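Long-range contact in amidohydrolase 3 domain-containing protein (Pyrococcus horikoshii, PDB 3IGH), which is uncharacterised but probably hydrolyses carbon-nitrogen bonds other than peptide bonds, as a metal-dependent member of the amidohydrolase family: residues A[258-269]-A[309-320]. Numbering follows the deposited sequence.
Sequences IAGVKLFTDGSL and LDVAIHAIGDKA. With SO4 (sulfate ion), chain B.
Lys262 and His314 close on one sulfate oxygen from two neighbouring parallel strands, 256-264 and 310-315, of the TIM-type barrel common to amidohydrolases. The backbone ladder runs from Asp310 N, bonded to Ala259 O, through Val261, Ala312 and Leu263 to His314 N, bonded to Leu263 O. Thr265, just beyond the end of strand 256-264, gives both its N and, at 2.6 Å, its OG1 to His314 O, the hydroxyl lying in the carbonyl plane on a lone pair.

Apolar packing fills the face toward the surrounding helices: Leu263 CD1 meets Val311 CG1 at 3.8 Å, with helices 294-305 and 318-331 outside them, and the Thr265 side chain crosses that of Ile313 at about a right angle, CG2 against CG2 at 3.6 Å.

The face carrying Lys262, Phe264 and His314 holds the sulfate, probably from the crystallisation liquor, which His67 and His339 also bind; in this family such a histidine cluster at the strand ends is consistent with the metal site. A chi1 of 166° turns CG of His314 away from its own amide nitrogen and swings the imidazole to Phe264, whose CD1 lies over one ring face, 3.6 Å from His314 CG. ND1 of His314 donates almost straight (172°) to sulfate O4, while NE2 of the same ring donates to Gly267 O at 3.0 Å, approaching from above that carbonyl's plane, so both ring nitrogens are engaged and the ring's rotation is fixed. Replacing His314 with a leucine would probably leave Gly267 O without this donor and the sulfate held less firmly beside Lys262.

The carboxylate of Asp266 ties the loop to the turn before helix 318-331 with both syn lone pairs: OD1 takes Ile316 N, and OD2, also bonded to Leu275 N, takes the N-cap amide Gly317 N at 2.7 Å.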
loop_
_atom_site.group_PDB
_atom_site.type_symbol
_atom_site.label_atom_id
_atom_site.label_comp_id
_atom_site.label_asym_id
_atom_site.label_seq_id
_atom_site.Cartn_x
_atom_site.Cartn_y
_atom_site.Cartn_z
ATOM N N ILE A 258 3.708 2.621 4.718
ATOM C CA ILE A 258 4.599 1.664 5.381
ATOM C C ILE A 258 5.982 2.258 5.160
ATOM O O ILE A 258 6.487 2.250 4.039
ATOM C CB ILE A 258 4.476 0.236 4.773
ATOM C CG1 ILE A 258 3.005 -0.208 4.730
ATOM C CG2 ILE A 258 5.356 -0.776 5.543
ATOM C CD1 ILE A 258 2.268 -0.159 6.089
ATOM N N ALA A 259 6.562 2.829 6.210
ATOM C CA ALA A 259 7.715 3.722 6.048
ATOM C C ALA A 259 9.066 3.106 6.443
ATOM O O ALA A 259 10.077 3.355 5.793
ATOM C CB ALA A 259 7.489 5.036 6.836
ATOM N N GLY A 260 9.096 2.342 7.524
ATOM C CA GLY A 260 10.381 1.891 8.055
ATOM C C GLY A 260 10.290 0.939 9.226
ATOM O O GLY A 260 9.222 0.418 9.528
ATOM N N VAL A 261 11.435 0.712 9.862
ATOM C CA VAL A 261 11.532 -0.088 11.084
ATOM C C VAL A 261 12.132 0.799 12.181
ATOM O O VAL A 261 12.931 1.702 11.896
ATOM C CB VAL A 261 12.413 -1.374 10.867
ATOM C CG1 VAL A 261 13.870 -1.015 10.575
ATOM C CG2 VAL A 261 12.332 -2.331 12.068
ATOM N N LYS A 262 11.758 0.528 13.428
ATOM C CA LYS A 262 12.292 1.254 14.566
ATOM C C LYS A 262 13.164 0.336 15.435
ATOM O O LYS A 262 12.730 -0.736 15.848
ATOM C CB LYS A 262 11.148 1.884 15.379
ATOM C CG LYS A 262 11.548 2.506 16.723
ATOM C CD LYS A 262 12.558 3.634 16.576
ATOM C CE LYS A 262 12.974 4.168 17.942
ATOM N NZ LYS A 262 11.856 4.796 18.689
ATOM N N LEU A 263 14.393 0.780 15.684
ATOM C CA LEU A 263 15.371 0.055 16.506
ATOM C C LEU A 263 15.830 0.881 17.711
ATOM O O LEU A 263 15.702 2.108 17.721
ATOM C CB LEU A 263 16.614 -0.292 15.671
ATOM C CG LEU A 263 16.356 -1.063 14.369
ATOM C CD1 LEU A 263 17.629 -1.171 13.563
ATOM C CD2 LEU A 263 15.794 -2.415 14.700
ATOM N N PHE A 264 16.424 0.196 18.686
ATOM C CA PHE A 264 16.895 0.809 19.936
ATOM C C PHE A 264 18.353 0.446 20.177
ATOM O O PHE A 264 18.744 -0.704 20.000
ATOM C CB PHE A 264 16.076 0.284 21.118
ATOM C CG PHE A 264 14.632 0.685 21.083
ATOM C CD1 PHE A 264 14.204 1.838 21.745
ATOM C CD2 PHE A 264 13.696 -0.085 20.396
ATOM C CE1 PHE A 264 12.864 2.218 21.719
ATOM C CE2 PHE A 264 12.352 0.293 20.355
ATOM C CZ PHE A 264 11.936 1.444 21.022
ATOM N N THR A 265 19.156 1.425 20.563
ATOM C CA THR A 265 20.491 1.144 21.089
ATOM C C THR A 265 20.493 1.137 22.616
ATOM O O THR A 265 21.120 0.272 23.214
ATOM C CB THR A 265 21.549 2.147 20.614
ATOM O OG1 THR A 265 21.104 3.483 20.887
ATOM C CG2 THR A 265 21.815 1.984 19.128
ATOM N N ASP A 266 19.804 2.102 23.239
ATOM C CA ASP A 266 19.864 2.264 24.698
ATOM C C ASP A 266 18.528 2.608 25.361
ATOM O O ASP A 266 17.477 2.579 24.721
ATOM C CB ASP A 266 20.966 3.265 25.102
ATOM C CG ASP A 266 20.655 4.708 24.710
ATOM O OD1 ASP A 266 19.757 4.966 23.883
ATOM O OD2 ASP A 266 21.366 5.610 25.205
ATOM N N GLY A 267 18.572 2.909 26.657
ATOM C CA GLY A 267 17.364 3.293 27.382
ATOM C C GLY A 267 17.282 4.800 27.504
ATOM O O GLY A 267 17.556 5.531 26.544
ATOM N N SER A 268 16.961 5.270 28.705
ATOM C CA SER A 268 16.729 6.696 28.928
ATOM C C SER A 268 17.596 7.254 30.054
ATOM O O SER A 268 18.067 6.509 30.912
ATOM C CB SER A 268 15.246 6.931 29.241
ATOM O OG SER A 268 14.866 6.262 30.439
ATOM N N LEU A 269 17.789 8.567 30.048
ATOM C CA LEU A 269 18.567 9.229 31.098
ATOM C C LEU A 269 17.887 9.191 32.453
ATOM O O LEU A 269 18.566 9.086 33.465
ATOM C CB LEU A 269 18.923 10.662 30.715
ATOM C CG LEU A 269 19.966 10.753 29.601
ATOM C CD1 LEU A 269 19.903 12.125 28.966
ATOM C CD2 LEU A 269 21.383 10.409 30.097
ATOM N N LEU A 309 12.946 0.107 2.981
ATOM C CA LEU A 309 12.369 0.725 4.176
ATOM C C LEU A 309 13.376 1.596 4.902
ATOM O O LEU A 309 14.584 1.310 4.898
ATOM C CB LEU A 309 11.824 -0.351 5.123
ATOM C CG LEU A 309 10.530 -1.045 4.698
ATOM C CD1 LEU A 309 10.355 -2.315 5.489
ATOM C CD2 LEU A 309 9.308 -0.125 4.869
ATOM N N ASP A 310 12.875 2.661 5.532
ATOM C CA ASP A 310 13.715 3.530 6.357
ATOM C C ASP A 310 14.103 2.805 7.651
ATOM O O ASP A 310 13.508 1.795 8.028
ATOM C CB ASP A 310 12.986 4.843 6.680
ATOM C CG ASP A 310 13.926 5.954 7.148
ATOM O OD1 ASP A 310 15.159 5.827 6.996
ATOM O OD2 ASP A 310 13.428 6.975 7.678
ATOM N N VAL A 311 15.138 3.296 8.310
ATOM C CA VAL A 311 15.589 2.717 9.565
ATOM C C VAL A 311 15.791 3.857 10.574
ATOM O O VAL A 311 16.595 4.773 10.345
ATOM C CB VAL A 311 16.913 1.925 9.366
ATOM C CG1 VAL A 311 17.369 1.305 10.691
ATOM C CG2 VAL A 311 16.741 0.848 8.266
ATOM N N ALA A 312 15.047 3.792 11.672
ATOM C CA ALA A 312 15.153 4.768 12.750
ATOM C C ALA A 312 15.737 4.099 13.970
ATOM O O ALA A 312 15.266 3.047 14.396
ATOM C CB ALA A 312 13.779 5.376 13.089
ATOM N N ILE A 313 16.775 4.714 14.527
ATOM C CA ILE A 313 17.427 4.172 15.707
ATOM C C ILE A 313 17.357 5.157 16.882
ATOM O O ILE A 313 17.861 6.275 16.799
ATOM C CB ILE A 313 18.911 3.796 15.432
ATOM C CG1 ILE A 313 19.019 2.877 14.194
ATOM C CG2 ILE A 313 19.498 3.115 16.660
ATOM C CD1 ILE A 313 20.441 2.353 13.892
ATOM N N HIS A 314 16.734 4.715 17.965
ATOM C CA HIS A 314 16.749 5.421 19.252
ATOM C C HIS A 314 18.179 5.430 19.797
ATOM O O HIS A 314 18.784 4.368 19.978
ATOM C CB HIS A 314 15.798 4.670 20.194
ATOM C CG HIS A 314 15.914 5.026 21.651
ATOM N ND1 HIS A 314 14.843 5.502 22.378
ATOM C CD2 HIS A 314 16.937 4.900 22.533
ATOM C CE1 HIS A 314 15.209 5.684 23.634
ATOM N NE2 HIS A 314 16.479 5.339 23.753
ATOM N N ALA A 315 18.703 6.623 20.061
ATOM C CA ALA A 315 19.984 6.786 20.766
ATOM C C ALA A 315 19.926 8.023 21.658
ATOM O O ALA A 315 19.901 9.142 21.167
ATOM C CB ALA A 315 21.140 6.903 19.776
ATOM N N ILE A 316 19.904 7.809 22.970
ATOM C CA ILE A 316 19.843 8.917 23.925
ATOM C C ILE A 316 21.259 9.256 24.426
ATOM O O ILE A 316 21.709 10.394 24.308
ATOM C CB ILE A 316 18.809 8.613 25.053
ATOM C CG1 ILE A 316 17.398 8.683 24.459
ATOM C CG2 ILE A 316 18.916 9.616 26.210
ATOM C CD1 ILE A 316 16.254 8.471 25.445
ATOM N N GLY A 317 21.969 8.260 24.947
ATOM C CA GLY A 317 23.327 8.471 25.458
ATOM C C GLY A 317 24.332 8.715 24.350
ATOM O O GLY A 317 24.083 8.377 23.184
ATOM N N ASP A 318 25.470 9.309 24.700
ATOM C CA ASP A 318 26.472 9.643 23.690
ATOM C C ASP A 318 27.189 8.406 23.138
ATOM O O ASP A 318 27.568 8.384 21.966
ATOM C CB ASP A 318 27.477 10.677 24.210
ATOM C CG ASP A 318 28.397 10.120 25.273
ATOM O OD1 ASP A 318 27.919 9.708 26.356
ATOM O OD2 ASP A 318 29.611 10.085 25.010
ATOM N N LYS A 319 27.357 7.378 23.966
ATOM C CA LYS A 319 27.941 6.121 23.471
ATOM C C LYS A 319 26.945 5.366 22.589
ATOM O O LYS A 319 27.333 4.747 21.604
ATOM C CB LYS A 319 28.430 5.227 24.611
ATOM C CG LYS A 319 29.258 4.039 24.140
ATOM C CD LYS A 319 29.824 3.243 25.309
ATOM C CE LYS A 319 31.039 2.443 24.852
ATOM N NZ LYS A 319 31.726 1.774 25.993
ATOM N N ALA A 320 25.662 5.434 22.940
ATOM C CA ALA A 320 24.603 4.847 22.120
ATOM C C ALA A 320 24.593 5.457 20.732
ATOM O O ALA A 320 24.349 4.762 19.745
ATOM C CB ALA A 320 23.281 5.070 22.765
HETATM S S SO4 B . 11.252 5.984 22.075
HETATM O O1 SO4 B . 10.024 5.820 21.323
HETATM O O2 SO4 B . 11.160 7.198 22.871
HETATM O O3 SO4 B . 11.410 4.856 22.983
HETATM O O4 SO4 B . 12.380 6.096 21.143
#